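Local coordinates for methionine-binding lipoprotein MetQ (Bacillus subtilis subsp. subtilis, PDB 4GOT) that binds methionine and probably delivers it to the membrane permease of the MetNPQ ABC transporter, which imports methionine and also takes part in methionine sulfoxide transport, at residues A[122-126]-A[127-131]. Sequence-based numbering, arbitrary orientation.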
loop_
_atom_site.group_PDB
_atom_site.type_symbol
_atom_site.label_atom_id
_atom_site.label_comp_id
_atom_site.label_asym_id
_atom_site.label_seq_id
_atom_site.Cartn_x
_atom_site.Cartn_y
_atom_site.Cartn_z
ATOM N N ALA A 122 0.795 -14.661 -3.694
ATOM C CA ALA A 122 0.163 -14.770 -5.018
ATOM C C ALA A 122 1.208 -14.462 -6.086
ATOM O O ALA A 122 1.178 -15.052 -7.160
ATOM C CB ALA A 122 -1.035 -13.833 -5.153
HETATM N N MSE A 123 2.125 -13.547 -5.778
HETATM C CA MSE A 123 3.252 -13.257 -6.675
HETATM C C MSE A 123 4.189 -14.441 -6.840
HETATM O O MSE A 123 4.682 -14.675 -7.927
HETATM C CB MSE A 123 4.069 -12.064 -6.173
HETATM C CG MSE A 123 3.338 -10.766 -6.384
HETATM SE SE MSE A 123 4.396 -9.245 -5.894
HETATM C CE MSE A 123 5.527 -9.173 -7.504
ATOM N N LEU A 124 4.449 -15.160 -5.749
ATOM C CA LEU A 124 5.260 -16.353 -5.808
ATOM C C LEU A 124 4.514 -17.465 -6.556
ATOM O O LEU A 124 5.138 -18.224 -7.257
ATOM C CB LEU A 124 5.676 -16.845 -4.446
ATOM C CG LEU A 124 6.414 -15.841 -3.524
ATOM C CD1 LEU A 124 6.884 -16.528 -2.241
ATOM C CD2 LEU A 124 7.590 -15.214 -4.269
ATOM N N GLU A 125 3.195 -17.559 -6.412
ATOM C CA GLU A 125 2.453 -18.626 -7.089
ATOM C C GLU A 125 2.418 -18.345 -8.602
ATOM O O GLU A 125 2.587 -19.254 -9.419
ATOM C CB GLU A 125 1.042 -18.784 -6.499
ATOM C CG GLU A 125 0.218 -19.881 -7.188
ATOM C CD GLU A 125 -1.162 -20.097 -6.565
ATOM O OE1 GLU A 125 -1.874 -19.086 -6.296
ATOM O OE2 GLU A 125 -1.526 -21.279 -6.352
ATOM N N ASN A 126 2.191 -17.083 -8.953
ATOM C CA ASN A 126 2.228 -16.622 -10.339
ATOM C C ASN A 126 3.611 -16.838 -10.993
ATOM O O ASN A 126 3.675 -17.141 -12.189
ATOM C CB ASN A 126 1.837 -15.132 -10.414
ATOM C CG ASN A 126 2.022 -14.555 -11.818
ATOM O OD1 ASN A 126 1.178 -14.754 -12.687
ATOM N ND2 ASN A 126 3.146 -13.872 -12.055
ATOM N N ALA A 127 4.697 -16.671 -10.214
ATOM C CA ALA A 127 6.092 -16.996 -10.666
ATOM C C ALA A 127 6.382 -18.504 -10.813
ATOM O O ALA A 127 7.418 -18.880 -11.361
ATOM C CB ALA A 127 7.151 -16.349 -9.751
ATOM N N GLY A 128 5.452 -19.354 -10.365
ATOM C CA GLY A 128 5.601 -20.815 -10.409
ATOM C C GLY A 128 6.463 -21.411 -9.292
ATOM O O GLY A 128 6.855 -22.554 -9.369
ATOM N N LEU A 129 6.759 -20.652 -8.238
ATOM C CA LEU A 129 7.571 -21.172 -7.142
ATOM C C LEU A 129 6.765 -21.996 -6.130
ATOM O O LEU A 129 7.325 -22.902 -5.554
ATOM C CB LEU A 129 8.274 -20.038 -6.394
ATOM C CG LEU A 129 9.214 -19.117 -7.173
ATOM C CD1 LEU A 129 9.800 -18.107 -6.204
ATOM C CD2 LEU A 129 10.300 -19.911 -7.865
ATOM N N ILE A 130 5.495 -21.636 -5.876
ATOM C CA ILE A 130 4.610 -22.332 -4.916
ATOM C C ILE A 130 3.215 -22.527 -5.500
ATOM O O ILE A 130 2.871 -21.908 -6.508
ATOM C CB ILE A 130 4.476 -21.576 -3.566
ATOM C CG1 ILE A 130 3.787 -20.213 -3.740
ATOM C CG2 ILE A 130 5.834 -21.431 -2.905
ATOM C CD1 ILE A 130 3.411 -19.538 -2.428
ATOM N N THR A 131 2.426 -23.412 -4.900
ATOM C CA THR A 131 0.990 -23.468 -5.202
ATOM C C THR A 131 0.255 -23.213 -3.876
ATOM O O THR A 131 0.733 -23.608 -2.797
ATOM C CB THR A 131 0.509 -24.783 -5.834
ATOM O OG1 THR A 131 0.601 -25.804 -4.856
ATOM C CG2 THR A 131 1.327 -25.211 -7.070
#
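Leu124 and Glu125, in the last turn of helix 117-126, meet Leu129 and Ile130 in a local contact built on a Schellman motif, where the chain leaves the helix and turns back toward strand 131-132. This helix packs on the five-stranded mixed sheet, in one of the two lobes of a periplasmic-binding-protein fold. Ala127 N still makes a helical bond to Met123 O at 3.0 Å. Gly128 then takes a positive phi of 80°, and two bonds run back into the turn. Leu129 N reaches Leu124 O at 3.1 Å, nearly in line with the C=O bond, whereas Gly128 N, 3.0 Å from Glu125 O, sits above the carbonyl plane, away from a lone pair. On the buried side the two leucines cross obliquely, Leu124 CD2 lying 4.1 Å from Leu129 CD1; Phe176 of the sheet touches Leu124, and Leu153 touches Leu129. Ile130 carries CG1 between its backbone N and carbonyl carbon (chi1 65°), which brings that branch 3.9 Å from Leu124 CB. Its backbone also passes close to the helix, with Glu125 CA making a C-H...O contact of 3.4 Å to Ile130 O. The Glu125 side chain, CG anti to the backbone N (chi1 179°) and extended beyond, runs alongside the outgoing strand: OE2 accepts a hydrogen bond from Leu132 N and lies 3.5 Å from Thr131 CA.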